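Local coordinates for protein toll-like receptor 13 (PDB 4Z0C) that recognises and binds bacterial 23S rRNA as an innate immune receptor, signalling through MYD88 and TRAF6 to activate NF-kappa-B, at residues W53-L58 / G77-L82; R35-L40 / S59-L64. All blocks are in the same frame, centred on the assembly; numbering follows the deposited sequence.

Interaction 1: residues W53-L58 / G77-L82. With NAG (2-acetamido-2-deoxy-beta-D-glucopyranose), chain K.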
loop_
_atom_site.group_PDB
_atom_site.type_symbol
_atom_site.label_atom_id
_atom_site.label_comp_id
_atom_site.label_asym_id
_atom_site.label_seq_id
_atom_site.Cartn_x
_atom_site.Cartn_y
_atom_site.Cartn_z
ATOM N N TRP A 53 0.113 -51.705 2.252
ATOM C CA TRP A 53 -0.854 -51.521 1.175
ATOM C C TRP A 53 -1.539 -50.179 1.323
ATOM O O TRP A 53 -2.760 -50.108 1.489
ATOM C CB TRP A 53 -1.883 -52.663 1.117
ATOM C CG TRP A 53 -1.467 -53.823 0.249
ATOM C CD1 TRP A 53 -0.637 -54.863 0.595
ATOM C CD2 TRP A 53 -1.857 -54.063 -1.114
ATOM N NE1 TRP A 53 -0.491 -55.724 -0.467
ATOM C CE2 TRP A 53 -1.227 -55.261 -1.526
ATOM C CE3 TRP A 53 -2.666 -53.379 -2.028
ATOM C CZ2 TRP A 53 -1.387 -55.788 -2.810
ATOM C CZ3 TRP A 53 -2.834 -53.917 -3.305
ATOM C CH2 TRP A 53 -2.199 -55.107 -3.678
ATOM N N SER A 54 -0.736 -49.119 1.251
ATOM C CA SER A 54 -1.189 -47.778 1.577
ATOM C C SER A 54 -2.275 -47.284 0.643
ATOM O O SER A 54 -3.157 -46.550 1.063
ATOM C CB SER A 54 -0.008 -46.808 1.593
ATOM O OG SER A 54 0.884 -47.101 2.660
ATOM N N PHE A 55 -2.256 -47.739 -0.604
ATOM C CA PHE A 55 -3.183 -47.209 -1.602
ATOM C C PHE A 55 -4.104 -48.235 -2.264
ATOM O O PHE A 55 -4.427 -48.101 -3.442
ATOM C CB PHE A 55 -2.399 -46.413 -2.642
ATOM C CG PHE A 55 -1.586 -45.309 -2.038
ATOM C CD1 PHE A 55 -2.180 -44.092 -1.717
ATOM C CD2 PHE A 55 -0.235 -45.496 -1.743
ATOM C CE1 PHE A 55 -1.439 -43.078 -1.136
ATOM C CE2 PHE A 55 0.512 -44.473 -1.164
ATOM C CZ PHE A 55 -0.095 -43.270 -0.857
ATOM N N THR A 56 -4.527 -49.242 -1.498
ATOM C CA THR A 56 -5.345 -50.360 -2.002
ATOM C C THR A 56 -6.564 -49.950 -2.832
ATOM O O THR A 56 -6.765 -50.446 -3.939
ATOM C CB THR A 56 -5.866 -51.262 -0.857
ATOM O OG1 THR A 56 -4.788 -51.644 -0.000
ATOM C CG2 THR A 56 -6.519 -52.512 -1.425
ATOM N N ASN A 57 -7.379 -49.048 -2.296
ATOM C CA ASN A 57 -8.603 -48.653 -2.986
ATOM C C ASN A 57 -8.414 -47.454 -3.926
ATOM O O ASN A 57 -9.379 -46.857 -4.393
ATOM C CB ASN A 57 -9.751 -48.424 -1.982
ATOM C CG ASN A 57 -10.245 -49.728 -1.336
ATOM O OD1 ASN A 57 -10.110 -50.797 -1.920
ATOM N ND2 ASN A 57 -10.840 -49.627 -0.135
ATOM N N LEU A 58 -7.159 -47.121 -4.210
ATOM C CA LEU A 58 -6.822 -45.969 -5.047
ATOM C C LEU A 58 -5.907 -46.315 -6.234
ATOM O O LEU A 58 -4.906 -45.635 -6.479
ATOM C CB LEU A 58 -6.188 -44.881 -4.182
ATOM C CG LEU A 58 -7.159 -44.162 -3.244
ATOM C CD1 LEU A 58 -6.451 -43.491 -2.079
ATOM C CD2 LEU A 58 -7.946 -43.137 -4.033
ATOM N N GLY A 77 5.855 -53.303 -0.465
ATOM C CA GLY A 77 4.443 -53.407 -0.787
ATOM C C GLY A 77 3.709 -52.064 -0.787
ATOM O O GLY A 77 2.608 -51.965 -1.338
ATOM N N ALA A 78 4.324 -51.032 -0.208
ATOM C CA ALA A 78 3.670 -49.728 -0.028
ATOM C C ALA A 78 2.816 -49.260 -1.204
ATOM O O ALA A 78 1.651 -48.871 -1.027
ATOM C CB ALA A 78 4.691 -48.674 0.316
ATOM N N PHE A 79 3.390 -49.343 -2.400
ATOM C CA PHE A 79 2.746 -48.858 -3.619
ATOM C C PHE A 79 2.108 -49.947 -4.507
ATOM O O PHE A 79 1.949 -49.741 -5.716
ATOM C CB PHE A 79 3.747 -48.041 -4.434
ATOM C CG PHE A 79 4.433 -46.977 -3.639
ATOM C CD1 PHE A 79 3.756 -45.817 -3.273
ATOM C CD2 PHE A 79 5.761 -47.123 -3.255
ATOM C CE1 PHE A 79 4.402 -44.821 -2.534
ATOM C CE2 PHE A 79 6.413 -46.133 -2.509
ATOM C CZ PHE A 79 5.738 -44.988 -2.157
ATOM N N ARG A 80 1.777 -51.102 -3.930
ATOM C CA ARG A 80 1.133 -52.165 -4.720
ATOM C C ARG A 80 -0.231 -51.760 -5.286
ATOM O O ARG A 80 -0.995 -51.042 -4.644
ATOM C CB ARG A 80 1.050 -53.491 -3.949
ATOM C CG ARG A 80 2.155 -54.469 -4.365
ATOM C CD ARG A 80 2.335 -55.675 -3.440
ATOM N NE ARG A 80 3.544 -56.430 -3.786
ATOM C CZ ARG A 80 3.714 -57.099 -4.925
ATOM N NH1 ARG A 80 2.749 -57.118 -5.835
ATOM N NH2 ARG A 80 4.849 -57.749 -5.158
ATOM N N GLY A 81 -0.527 -52.228 -6.496
ATOM C CA GLY A 81 -1.764 -51.875 -7.170
ATOM C C GLY A 81 -1.744 -50.544 -7.907
ATOM O O GLY A 81 -2.631 -50.280 -8.717
ATOM N N LEU A 82 -0.732 -49.714 -7.654
ATOM C CA LEU A 82 -0.638 -48.392 -8.284
ATOM C C LEU A 82 -0.016 -48.449 -9.678
ATOM O O LEU A 82 0.969 -47.767 -9.956
ATOM C CB LEU A 82 0.161 -47.413 -7.405
ATOM C CG LEU A 82 -0.485 -47.025 -6.075
ATOM C CD1 LEU A 82 0.250 -45.865 -5.367
ATOM C CD2 LEU A 82 -1.937 -46.665 -6.329
HETATM C C1 NAG K . -11.536 -50.838 0.262
HETATM C C2 NAG K . -11.480 -50.747 1.794
HETATM C C3 NAG K . -12.376 -51.788 2.471
HETATM C C4 NAG K . -13.792 -51.570 1.964
HETATM C C5 NAG K . -13.806 -51.737 0.443
HETATM C C6 NAG K . -15.223 -51.522 -0.095
HETATM C C7 NAG K . -9.559 -49.854 2.984
HETATM C C8 NAG K . -8.388 -50.222 3.851
HETATM N N2 NAG K . -10.117 -50.840 2.280
HETATM O O3 NAG K . -12.353 -51.683 3.882
HETATM O O4 NAG K . -14.696 -52.459 2.591
HETATM O O5 NAG K . -12.877 -50.869 -0.213
HETATM O O6 NAG K . -15.773 -50.332 0.436
HETATM O O7 NAG K . -9.953 -48.685 2.946
#
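Phe-55 and its counterpart one repeat later, Phe-79, give this contact its buried side. The CB of Phe-55 is directed toward 77-82, and the ring follows with CG anti to the carbonyl carbon (chi1 -57°). Its CB lies 3.7 Å from Leu-82 CD2, and CG and CD2 rest against the other methyl, Leu-82 CD1. On the same flank the edge of the ring meets a backbone carbonyl, Phe-55 CD2 being 3.9 Å from Ala-78 O. At the tip, CE2 comes within 4.1 Å of Phe-79 CD1. The two phenyl side chains lie side by side and point the same way, as in the phenylalanine spine of leucine-rich repeats; a large flat apolar group suits a position that recurs from repeat to repeat and packs on its neighbour. Leu-82 also reaches the backbone of 53-58, its CD2 3.1 Å from Leu-58 O.

Trp-53 covers the more exposed flank. Arg-80 CB sits over the face of its six-membered ring in a CH-pi contact, 3.6 Å from the centroid, and the extended arginine carries CD past CZ2. Arginine thus offers aliphatic carbon to the indole while its far end leads away from 53-58; its side chain also touches Glu-103. Gly-81, which brings its backbone up to Trp-53 CZ3, and Gly-77 both have positive phi, a conformation natural to glycine. Between the flanks, Ser-54 N makes a weak hydrogen bond to Ala-78 O (3.3 Å), while Ser-54 OG bonds to Pro-51 O. Asn-57, which does not touch 77-82, carries an N-linked NAG, ND2 joined to C1.

Both segments are turn-rich loops, one between strands 49-50 and 63-65, the other between 73-74 and 87-89; Leu-26 and Ile-30 of helix 26-30 pack on Phe-55, and Leu-105 meets Phe-79.

Interaction 2: residues R35-L40 / S59-L64. With NAG (2-acetamido-2-deoxy-beta-D-glucopyranose), chain E.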
loop_
_atom_site.group_PDB
_atom_site.type_symbol
_atom_site.label_atom_id
_atom_site.label_comp_id
_atom_site.label_asym_id
_atom_site.label_seq_id
_atom_site.Cartn_x
_atom_site.Cartn_y
_atom_site.Cartn_z
ATOM N N ARG A 35 -12.690 -43.746 -5.443
ATOM C CA ARG A 35 -11.861 -44.706 -6.148
ATOM C C ARG A 35 -11.443 -44.164 -7.517
ATOM O O ARG A 35 -10.489 -44.660 -8.113
ATOM C CB ARG A 35 -12.601 -46.050 -6.284
ATOM C CG ARG A 35 -12.969 -46.702 -4.952
ATOM C CD ARG A 35 -13.795 -47.976 -5.143
ATOM N NE ARG A 35 -13.016 -49.173 -4.832
ATOM C CZ ARG A 35 -12.172 -49.756 -5.679
ATOM N NH1 ARG A 35 -11.496 -50.833 -5.306
ATOM N NH2 ARG A 35 -11.997 -49.257 -6.896
ATOM N N TYR A 36 -12.154 -43.150 -8.016
ATOM C CA TYR A 36 -11.827 -42.574 -9.331
ATOM C C TYR A 36 -10.736 -41.480 -9.281
ATOM O O TYR A 36 -10.448 -40.823 -10.284
ATOM C CB TYR A 36 -13.091 -42.061 -10.048
ATOM C CG TYR A 36 -13.862 -41.002 -9.288
ATOM C CD1 TYR A 36 -13.314 -39.741 -9.063
ATOM C CD2 TYR A 36 -15.163 -41.236 -8.844
ATOM C CE1 TYR A 36 -14.018 -38.753 -8.381
ATOM C CE2 TYR A 36 -15.875 -40.256 -8.163
ATOM C CZ TYR A 36 -15.292 -39.017 -7.931
ATOM O OH TYR A 36 -15.981 -38.031 -7.259
ATOM N N THR A 37 -10.146 -41.291 -8.105
ATOM C CA THR A 37 -9.124 -40.275 -7.889
ATOM C C THR A 37 -7.863 -40.533 -8.716
ATOM O O THR A 37 -7.223 -41.568 -8.573
ATOM C CB THR A 37 -8.770 -40.185 -6.384
ATOM O OG1 THR A 37 -9.937 -39.787 -5.650
ATOM C CG2 THR A 37 -7.668 -39.170 -6.124
ATOM N N THR A 38 -7.494 -39.579 -9.568
ATOM C CA THR A 38 -6.282 -39.723 -10.366
ATOM C C THR A 38 -5.103 -38.936 -9.822
ATOM O O THR A 38 -3.970 -39.385 -9.934
ATOM C CB THR A 38 -6.510 -39.405 -11.856
ATOM O OG1 THR A 38 -6.799 -38.022 -12.034
ATOM C CG2 THR A 38 -7.686 -40.235 -12.392
ATOM N N HIS A 39 -5.361 -37.776 -9.227
ATOM C CA HIS A 39 -4.298 -36.958 -8.618
ATOM C C HIS A 39 -4.544 -36.747 -7.129
ATOM O O HIS A 39 -5.616 -36.270 -6.720
ATOM C CB HIS A 39 -4.180 -35.583 -9.283
ATOM C CG HIS A 39 -3.812 -35.628 -10.733
ATOM N ND1 HIS A 39 -4.624 -36.186 -11.694
ATOM C CD2 HIS A 39 -2.716 -35.176 -11.386
ATOM C CE1 HIS A 39 -4.050 -36.072 -12.878
ATOM N NE2 HIS A 39 -2.880 -35.480 -12.716
ATOM N N LEU A 40 -3.556 -37.092 -6.319
ATOM C CA LEU A 40 -3.683 -36.979 -4.876
ATOM C C LEU A 40 -2.493 -36.216 -4.346
ATOM O O LEU A 40 -1.371 -36.637 -4.549
ATOM C CB LEU A 40 -3.732 -38.362 -4.233
ATOM C CG LEU A 40 -3.782 -38.419 -2.701
ATOM C CD1 LEU A 40 -5.024 -37.662 -2.140
ATOM C CD2 LEU A 40 -3.769 -39.867 -2.219
ATOM N N SER A 59 -6.266 -47.352 -6.990
ATOM C CA SER A 59 -5.400 -47.857 -8.052
ATOM C C SER A 59 -5.510 -47.034 -9.329
ATOM O O SER A 59 -4.798 -47.298 -10.308
ATOM C CB SER A 59 -5.693 -49.324 -8.365
ATOM O OG SER A 59 -6.939 -49.442 -9.029
ATOM N N ALA A 60 -6.376 -46.025 -9.321
ATOM C CA ALA A 60 -6.481 -45.154 -10.488
ATOM C C ALA A 60 -5.471 -44.001 -10.420
ATOM O O ALA A 60 -5.331 -43.236 -11.383
ATOM C CB ALA A 60 -7.896 -44.627 -10.639
ATOM N N LEU A 61 -4.745 -43.891 -9.305
ATOM C CA LEU A 61 -3.831 -42.752 -9.110
ATOM C C LEU A 61 -2.808 -42.645 -10.234
ATOM O O LEU A 61 -2.215 -43.646 -10.664
ATOM C CB LEU A 61 -3.082 -42.845 -7.781
ATOM C CG LEU A 61 -3.838 -42.720 -6.467
ATOM C CD1 LEU A 61 -2.860 -42.859 -5.307
ATOM C CD2 LEU A 61 -4.601 -41.413 -6.416
ATOM N N VAL A 62 -2.590 -41.421 -10.692
ATOM C CA VAL A 62 -1.612 -41.165 -11.730
ATOM C C VAL A 62 -0.493 -40.316 -11.154
ATOM O O VAL A 62 0.671 -40.479 -11.509
ATOM C CB VAL A 62 -2.256 -40.439 -12.922
ATOM C CG1 VAL A 62 -1.201 -39.960 -13.879
ATOM C CG2 VAL A 62 -3.214 -41.363 -13.649
ATOM N N ASP A 63 -0.860 -39.422 -10.240
ATOM C CA ASP A 63 0.042 -38.419 -9.699
ATOM C C ASP A 63 -0.073 -38.437 -8.178
ATOM O O ASP A 63 -1.107 -38.109 -7.628
ATOM C CB ASP A 63 -0.384 -37.060 -10.265
ATOM C CG ASP A 63 0.582 -35.922 -9.937
ATOM O OD1 ASP A 63 1.015 -35.782 -8.770
ATOM O OD2 ASP A 63 0.883 -35.142 -10.865
ATOM N N LEU A 64 0.993 -38.798 -7.488
ATOM C CA LEU A 64 0.957 -38.839 -6.035
ATOM C C LEU A 64 2.072 -37.963 -5.500
ATOM O O LEU A 64 3.240 -38.166 -5.843
ATOM C CB LEU A 64 1.165 -40.259 -5.530
ATOM C CG LEU A 64 1.171 -40.446 -4.013
ATOM C CD1 LEU A 64 -0.162 -39.989 -3.430
ATOM C CD2 LEU A 64 1.424 -41.911 -3.665
HETATM C C1 NAG E . -0.976 -28.133 -10.169
HETATM C C2 NAG E . -1.378 -28.419 -11.605
HETATM C C3 NAG E . -0.917 -27.295 -12.538
HETATM C C4 NAG E . -1.381 -25.916 -12.044
HETATM C C5 NAG E . -0.904 -25.750 -10.599
HETATM C C6 NAG E . -1.460 -24.496 -9.951
HETATM C C7 NAG E . -1.620 -30.825 -12.134
HETATM C C8 NAG E . -0.895 -32.114 -12.457
HETATM N N2 NAG E . -0.855 -29.726 -11.998
HETATM O O3 NAG E . -1.441 -27.539 -13.814
HETATM O O4 NAG E . -0.990 -24.812 -12.880
HETATM O O5 NAG E . -1.326 -26.817 -9.764
HETATM O O6 NAG E . -1.085 -24.574 -8.596
HETATM O O7 NAG E . -2.858 -30.819 -12.005
HETATM O O HOH W 1 -0.610 -34.830 -6.484
#
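His-39 and Asp-63 cross obliquely on one face of a parallel strand pair, their ring and carboxylate planes 34° apart. The imidazole comes close to its neighbour, CD2 lying 3.2 Å from Asp-63 CB; the two ionisable ends are near but not in contact, NE2 lying 4.2 Å from Asp-63 OD2. Thr-38 OG1, in the plane of the ring, fixes its rotation through a 2.9 Å hydrogen bond to His-39 ND1, and His-15 stacks on the ring. Asp-63 CG stands anti to the backbone N, which directs OD1 to a salt bridge with Arg-65 and to a water that also makes a weak hydrogen bond to Leu-40 O.

The paired strands 39-41 and 63-65 belong to successive leucine-rich repeats of the ectodomain solenoid, whose parallel strands line its concave side; polar His-39 and Asp-63 suit that surface, beside a glycan and about 6 Å, nearest atoms, from the bound nucleic acid. On the other face Leu-40 and Leu-64 point the same way into the apolar interior, both with CG anti to N, and meet methyl to methyl, Leu-40 CD2 to Leu-64 CD1 (3.8 Å). Leu-61 CD2 packs against Leu-40 CB and Thr-37 CG2.

Thr-38 O is gripped twice, by Val-62 N at 2.6 Å, on a lone pair, and by Asp-63 N at 3.1 Å. Leu-40 N returns a nearly straight bond to Asp-63 O (3.0 Å).

From the N terminus the chain enters 35-40, runs through 53-58 and directly on into 59-64, where interaction 2 closes the first loop, then reaches 77-82, where interaction 1 closes the second. Both loops join segments 24 positions apart, one turn of the solenoid, and they cross because their segments alternate. Interaction 2 ties the strands of the first two repeats together, and interaction 1 the turn-rich loops that follow those strands. The two contacts meet in the shared core: Phe-55 CZ lies 3.5 Å from Leu-64 CD2, and Phe-55 CD1 packs on Leu-61 CD1. Nearer the surface, Gly-81 O packs on Ser-59 CB, and Asn-57 O on Arg-35 CG.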